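Local atomic coordinates of CD180 antigen (Mus musculus, PDB entry 3T6Q), a protein that may cooperate with MD-1 and TLR4 in the innate immune response of B cells to bacterial lipopolysaccharide, leading to NF-kappa-B activation. Residues K15-E20 and G29-S34; L110-T115 and I120-L125. One frame throughout, in Å; residues are numbered along the deposited sequence.

Interaction 1: residues K15-E20 and G29-S34. With NAG (2-acetamido-2-deoxy-beta-D-glucopyranose), chain Q.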
loop_
_atom_site.group_PDB
_atom_site.type_symbol
_atom_site.label_atom_id
_atom_site.label_comp_id
_atom_site.label_asym_id
_atom_site.label_seq_id
_atom_site.Cartn_x
_atom_site.Cartn_y
_atom_site.Cartn_z
ATOM N N LYS A 15 24.324 -26.965 -4.117
ATOM C CA LYS A 15 23.587 -26.238 -5.142
ATOM C C LYS A 15 22.366 -25.454 -4.640
ATOM O O LYS A 15 22.182 -24.290 -5.022
ATOM C CB LYS A 15 23.161 -27.206 -6.253
ATOM C CG LYS A 15 22.534 -26.516 -7.449
ATOM C CD LYS A 15 22.195 -27.514 -8.544
ATOM C CE LYS A 15 21.261 -26.898 -9.571
ATOM N NZ LYS A 15 20.912 -27.884 -10.629
ATOM N N THR A 16 21.544 -26.090 -3.804
ATOM C CA THR A 16 20.216 -25.532 -3.442
ATOM C C THR A 16 19.948 -25.620 -1.973
ATOM O O THR A 16 19.939 -26.703 -1.412
ATOM C CB THR A 16 19.094 -26.266 -4.172
ATOM O OG1 THR A 16 19.285 -26.086 -5.569
ATOM C CG2 THR A 16 17.698 -25.715 -3.786
ATOM N N TYR A 17 19.717 -24.465 -1.350
ATOM C CA TYR A 17 19.530 -24.392 0.090
ATOM C C TYR A 17 18.246 -23.637 0.413
ATOM O O TYR A 17 17.962 -22.584 -0.192
ATOM C CB TYR A 17 20.762 -23.780 0.783
ATOM C CG TYR A 17 21.945 -24.726 0.688
ATOM C CD1 TYR A 17 22.178 -25.694 1.675
ATOM C CD2 TYR A 17 22.780 -24.703 -0.437
ATOM C CE1 TYR A 17 23.235 -26.588 1.557
ATOM C CE2 TYR A 17 23.834 -25.589 -0.563
ATOM C CZ TYR A 17 24.053 -26.527 0.431
ATOM O OH TYR A 17 25.093 -27.409 0.278
ATOM N N ASN A 18 17.461 -24.236 1.308
ATOM C CA ASN A 18 16.277 -23.587 1.855
ATOM C C ASN A 18 16.520 -23.135 3.292
ATOM O O ASN A 18 16.591 -23.953 4.206
ATOM C CB ASN A 18 15.086 -24.539 1.802
ATOM C CG ASN A 18 13.793 -23.866 2.197
ATOM O OD1 ASN A 18 13.734 -23.117 3.170
ATOM N ND2 ASN A 18 12.763 -24.093 1.418
ATOM N N CYS A 19 16.654 -21.827 3.479
ATOM C CA CYS A 19 16.849 -21.229 4.796
ATOM C C CYS A 19 15.611 -20.457 5.264
ATOM O O CYS A 19 15.729 -19.547 6.097
ATOM C CB CYS A 19 18.012 -20.253 4.750
ATOM S SG CYS A 19 19.399 -20.843 3.765
ATOM N N GLU A 20 14.441 -20.802 4.734
ATOM C CA GLU A 20 13.210 -20.052 5.055
ATOM C C GLU A 20 12.890 -20.132 6.536
ATOM O O GLU A 20 13.063 -21.189 7.145
ATOM C CB GLU A 20 12.005 -20.608 4.293
ATOM C CG GLU A 20 12.061 -20.434 2.798
ATOM C CD GLU A 20 10.820 -20.987 2.118
ATOM O OE1 GLU A 20 10.438 -22.141 2.425
ATOM O OE2 GLU A 20 10.222 -20.265 1.285
ATOM N N GLY A 29 27.468 -18.540 7.237
ATOM C CA GLY A 29 28.829 -18.797 6.782
ATOM C C GLY A 29 28.986 -20.213 6.268
ATOM O O GLY A 29 29.854 -20.474 5.455
ATOM N N THR A 30 28.133 -21.124 6.726
ATOM C CA THR A 30 28.182 -22.512 6.268
ATOM C C THR A 30 27.631 -22.782 4.858
ATOM O O THR A 30 27.725 -23.914 4.385
ATOM C CB THR A 30 27.462 -23.465 7.250
ATOM O OG1 THR A 30 26.105 -23.044 7.426
ATOM C CG2 THR A 30 28.166 -23.493 8.607
ATOM N N LEU A 31 27.043 -21.785 4.188
ATOM C CA LEU A 31 26.525 -22.010 2.809
ATOM C C LEU A 31 27.668 -21.938 1.834
ATOM O O LEU A 31 28.404 -20.942 1.837
ATOM C CB LEU A 31 25.460 -20.979 2.378
ATOM C CG LEU A 31 24.106 -20.866 3.092
ATOM C CD1 LEU A 31 23.336 -19.683 2.498
ATOM C CD2 LEU A 31 23.285 -22.146 3.002
ATOM N N PRO A 32 27.812 -22.964 0.977
ATOM C CA PRO A 32 28.949 -23.020 0.050
ATOM C C PRO A 32 28.940 -21.908 -0.994
ATOM O O PRO A 32 27.876 -21.401 -1.373
ATOM C CB PRO A 32 28.789 -24.398 -0.618
ATOM C CG PRO A 32 27.327 -24.697 -0.504
ATOM C CD PRO A 32 26.949 -24.154 0.845
ATOM N N ASN A 33 30.132 -21.539 -1.448
ATOM C CA ASN A 33 30.321 -20.503 -2.463
ATOM C C ASN A 33 29.705 -20.877 -3.803
ATOM O O ASN A 33 29.465 -20.019 -4.661
ATOM C CB ASN A 33 31.814 -20.232 -2.649
ATOM C CG ASN A 33 32.424 -19.467 -1.485
ATOM O OD1 ASN A 33 31.718 -18.778 -0.730
ATOM N ND2 ASN A 33 33.750 -19.582 -1.341
ATOM N N SER A 34 29.465 -22.170 -3.962
ATOM C CA SER A 34 28.889 -22.726 -5.168
ATOM C C SER A 34 27.345 -22.693 -5.197
ATOM O O SER A 34 26.761 -23.060 -6.205
ATOM C CB SER A 34 29.322 -24.177 -5.287
ATOM O OG SER A 34 28.877 -24.860 -4.139
HETATM C C1 NAG Q . 34.547 -18.927 -0.328
HETATM C C2 NAG Q . 35.876 -19.627 -0.669
HETATM C C3 NAG Q . 37.153 -18.830 -0.376
HETATM C C4 NAG Q . 36.987 -17.309 -0.405
HETATM C C5 NAG Q . 35.608 -16.879 0.093
HETATM C C6 NAG Q . 35.374 -15.378 -0.042
HETATM C C7 NAG Q . 36.199 -22.036 -0.633
HETATM C C8 NAG Q . 36.272 -23.282 0.207
HETATM N N2 NAG Q . 35.968 -20.897 0.028
HETATM O O3 NAG Q . 38.133 -19.215 -1.323
HETATM O O4 NAG Q . 37.978 -16.722 0.403
HETATM O O5 NAG Q . 34.644 -17.564 -0.674
HETATM O O6 NAG Q . 35.034 -15.074 -1.374
HETATM O O7 NAG Q . 36.338 -22.088 -1.860
#
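Leu-31 and Pro-32 press against the side chain of Tyr-17 within the N-terminal cap of the leucine-rich-repeat solenoid (LRRNT). The cap strand 16-18 lies between strand 9-12, to which it runs antiparallel, and the first repeat strand, 37-39, to which it runs parallel; residues 29-34 belong to the loop that leads from it to strand 37-39. Two bumps meet the two ends of one aromatic side chain. Methyl CD2 of Leu-31 fits into the angle where the tyrosine ring leaves its stem, lying 3.7 Å from Tyr-17 CG and equally close to CB. Further out, the CG corner of the Pro-32 ring comes within 3.6 Å of Tyr-17 CE2 and reaches the hydroxyl end as well, while Pro-32 CD lies 3.7 Å from the same Tyr-17 CE2. Tyr-17 and Pro-32 approach from opposite directions, whereas Leu-31 slides past the tyrosine antiparallel to it. Both approaches to the ring are oblique. With CG anti to the carbonyl carbon (chi1 -69°), Tyr-17 sends its ring across toward the proline. Its hydroxyl is hydrogen-bonded to Glu-10 OE1 and the backbone N of Asn-14, so the ring is fixed at its outer end too. The same Leu-31 methyl touches Cys-19 SG at 4.2 Å, and Cys-19 is disulfide-bonded to Cys-8; Leu-38 of the first repeat strand packs on Tyr-17, Cys-19 and Leu-31 alike. On the other side of the cap strand, Asn-18 closes an Asx turn, its OD1 accepting from Glu-20 N at 2.9 Å. On either side of the proline in sequence, Leu-31 O and Asn-33 OD1 both accept a hydrogen bond from Arg-55 NH2, and Asn-33 ND2 is joined covalently, at 1.4 Å, to C1 of an N-acetylglucosamine.

Interaction 2: residues L110-T115 and I120-L125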
loop_
_atom_site.group_PDB
_atom_site.type_symbol
_atom_site.label_atom_id
_atom_site.label_comp_id
_atom_site.label_asym_id
_atom_site.label_seq_id
_atom_site.Cartn_x
_atom_site.Cartn_y
_atom_site.Cartn_z
ATOM N N LEU A 110 11.909 -10.564 -12.360
ATOM C CA LEU A 110 12.054 -9.802 -11.121
ATOM C C LEU A 110 10.661 -9.685 -10.508
ATOM O O LEU A 110 9.724 -9.279 -11.212
ATOM C CB LEU A 110 12.642 -8.417 -11.416
ATOM C CG LEU A 110 12.697 -7.389 -10.266
ATOM C CD1 LEU A 110 13.579 -7.915 -9.159
ATOM C CD2 LEU A 110 13.254 -6.057 -10.733
ATOM N N PHE A 111 10.540 -10.055 -9.229
ATOM C CA PHE A 111 9.256 -9.947 -8.480
ATOM C C PHE A 111 9.389 -8.836 -7.433
ATOM O O PHE A 111 10.282 -8.859 -6.554
ATOM C CB PHE A 111 8.946 -11.272 -7.824
ATOM C CG PHE A 111 8.733 -12.402 -8.825
ATOM C CD1 PHE A 111 7.440 -12.810 -9.182
ATOM C CD2 PHE A 111 9.833 -12.982 -9.508
ATOM C CE1 PHE A 111 7.233 -13.853 -10.098
ATOM C CE2 PHE A 111 9.627 -13.997 -10.469
ATOM C CZ PHE A 111 8.321 -14.429 -10.757
ATOM N N PHE A 112 8.534 -7.852 -7.564
ATOM C CA PHE A 112 8.534 -6.679 -6.681
ATOM C C PHE A 112 7.099 -6.474 -6.153
ATOM O O PHE A 112 6.634 -5.357 -5.998
ATOM C CB PHE A 112 8.998 -5.461 -7.475
ATOM C CG PHE A 112 10.175 -4.763 -6.873
ATOM C CD1 PHE A 112 10.005 -3.567 -6.177
ATOM C CD2 PHE A 112 11.461 -5.293 -7.022
ATOM C CE1 PHE A 112 11.084 -2.911 -5.618
ATOM C CE2 PHE A 112 12.560 -4.622 -6.478
ATOM C CZ PHE A 112 12.359 -3.455 -5.764
ATOM N N ILE A 113 6.428 -7.584 -5.854
ATOM C CA ILE A 113 5.011 -7.565 -5.453
ATOM C C ILE A 113 4.856 -6.998 -4.024
ATOM O O ILE A 113 5.610 -7.338 -3.112
ATOM C CB ILE A 113 4.420 -9.012 -5.609
ATOM C CG1 ILE A 113 4.356 -9.410 -7.095
ATOM C CG2 ILE A 113 3.038 -9.157 -4.939
ATOM C CD1 ILE A 113 4.252 -10.922 -7.341
ATOM N N GLN A 114 3.832 -6.160 -3.821
ATOM C CA GLN A 114 3.500 -5.691 -2.482
ATOM C C GLN A 114 4.779 -5.231 -1.759
ATOM O O GLN A 114 5.121 -5.696 -0.655
ATOM C CB GLN A 114 2.726 -6.716 -1.638
ATOM C CG GLN A 114 1.944 -6.041 -0.496
ATOM C CD GLN A 114 1.161 -7.041 0.350
ATOM O OE1 GLN A 114 1.755 -7.867 1.039
ATOM N NE2 GLN A 114 -0.174 -6.952 0.313
ATOM N N THR A 115 5.451 -4.288 -2.403
ATOM C CA THR A 115 6.621 -3.612 -1.832
ATOM C C THR A 115 6.293 -2.165 -1.457
ATOM O O THR A 115 7.202 -1.372 -1.149
ATOM C CB THR A 115 7.796 -3.634 -2.836
ATOM O OG1 THR A 115 7.289 -3.210 -4.107
ATOM C CG2 THR A 115 8.344 -5.075 -2.937
ATOM N N ILE A 120 6.975 2.822 -10.998
ATOM C CA ILE A 120 7.950 1.892 -11.553
ATOM C C ILE A 120 9.369 2.485 -11.430
ATOM O O ILE A 120 10.355 1.740 -11.278
ATOM C CB ILE A 120 7.603 1.503 -13.035
ATOM C CG1 ILE A 120 6.151 0.946 -13.105
ATOM C CG2 ILE A 120 8.619 0.484 -13.569
ATOM C CD1 ILE A 120 5.310 1.236 -14.366
ATOM N N ASP A 121 9.478 3.810 -11.461
ATOM C CA ASP A 121 10.811 4.433 -11.308
ATOM C C ASP A 121 11.446 4.224 -9.919
ATOM O O ASP A 121 12.613 4.575 -9.702
ATOM C CB ASP A 121 10.829 5.917 -11.741
ATOM C CG ASP A 121 9.902 6.798 -10.906
ATOM O OD1 ASP A 121 9.256 7.719 -11.476
ATOM O OD2 ASP A 121 9.813 6.580 -9.682
ATOM N N PHE A 122 10.705 3.630 -8.983
ATOM C CA PHE A 122 11.329 3.207 -7.702
ATOM C C PHE A 122 12.445 2.187 -7.976
ATOM O O PHE A 122 13.355 2.039 -7.185
ATOM C CB PHE A 122 10.268 2.560 -6.784
ATOM C CG PHE A 122 10.768 2.249 -5.396
ATOM C CD1 PHE A 122 11.387 1.033 -5.113
ATOM C CD2 PHE A 122 10.629 3.189 -4.372
ATOM C CE1 PHE A 122 11.838 0.726 -3.851
ATOM C CE2 PHE A 122 11.082 2.884 -3.101
ATOM C CZ PHE A 122 11.688 1.660 -2.831
ATOM N N ILE A 123 12.313 1.418 -9.061
ATOM C CA ILE A 123 13.225 0.317 -9.327
ATOM C C ILE A 123 14.187 0.760 -10.450
ATOM O O ILE A 123 13.753 0.933 -11.607
ATOM C CB ILE A 123 12.475 -0.962 -9.755
ATOM C CG1 ILE A 123 11.253 -1.208 -8.821
ATOM C CG2 ILE A 123 13.428 -2.142 -9.753
ATOM C CD1 ILE A 123 10.296 -2.266 -9.353
ATOM N N PRO A 124 15.460 1.012 -10.099
ATOM C CA PRO A 124 16.393 1.479 -11.154
ATOM C C PRO A 124 16.807 0.297 -12.000
ATOM O O PRO A 124 17.569 -0.560 -11.553
ATOM C CB PRO A 124 17.580 2.071 -10.365
ATOM C CG PRO A 124 17.061 2.306 -8.971
ATOM C CD PRO A 124 16.029 1.211 -8.741
ATOM N N LEU A 125 16.215 0.190 -13.189
ATOM C CA LEU A 125 16.422 -1.012 -14.021
ATOM C C LEU A 125 17.299 -0.787 -15.271
ATOM O O LEU A 125 17.326 -1.641 -16.135
ATOM C CB LEU A 125 15.089 -1.587 -14.477
ATOM C CG LEU A 125 14.290 -2.300 -13.384
ATOM C CD1 LEU A 125 12.812 -2.291 -13.744
ATOM C CD2 LEU A 125 14.814 -3.701 -13.154
#
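Ile-123 lays its terminal methyl on one face of the Phe-112 ring, a CH-pi contact that anchors the return loop of LRR 4 to the end of its strand. CD1 stands 3.7 Å from the ring centroid, 22° off the normal. It is displaced toward the rim, so its closest ring atom is Phe-112 CD1 at 3.4 Å. Behind it, Ile-123 CG1 runs on over the same ring to 3.6 Å from Phe-112 CE1. The two side chains come from opposite directions, and with Ile-123 CG1 anti to the carbonyl carbon (chi1 -45°) the ethyl arm reaches the phenylalanine while CG2 branches off to meet Leu-110 CD2 at 4.0 Å. That leucine has two roles: CD1 lies in the plane of the Phe-112 ring at its edge, and CD2 also meets Leu-125 CD2 at 3.7 Å, where the two side chains cross at a slant. Phe-122 CD1 approaches Phe-112 CE1 obliquely at 4.0 Å, and the Phe-122 ring also meets an aromatic side chain of another protein chain. Thr-115 OG1 donates to Phe-112 O from above the carbonyl plane, and Asn-139 ND2 binds the same oxygen. Met-96 of strand 95-96 packs on Phe-112, Phe-122 and Ile-123, while Leu-110 sits between Leu-86 of strand 85-87 and Leu-134 of strand 133-135.

How the interactions relate
From the N terminus the chain forms the hairpin of strands 9-12 and 16-18, and interaction 1 closes the loop of eight residues between 15-20 and 29-34, ahead of strand 37-39. Strand 109-111 is the third after 37-39 in the succession of neighbouring parallel strands, and interaction 2 closes a loop of four residues inside LRR 4, bringing the return segment back over the strand's interior side chains. The contacts are in series, neither nested nor crossed; the centres of interactions 1 and 2 are about 26 Å apart, the nearest atoms of interactions 1 and 2 about 13 Å. Interaction 1 ties the end cap together, whereas interaction 2 joins strand and return loop within one solenoid coil.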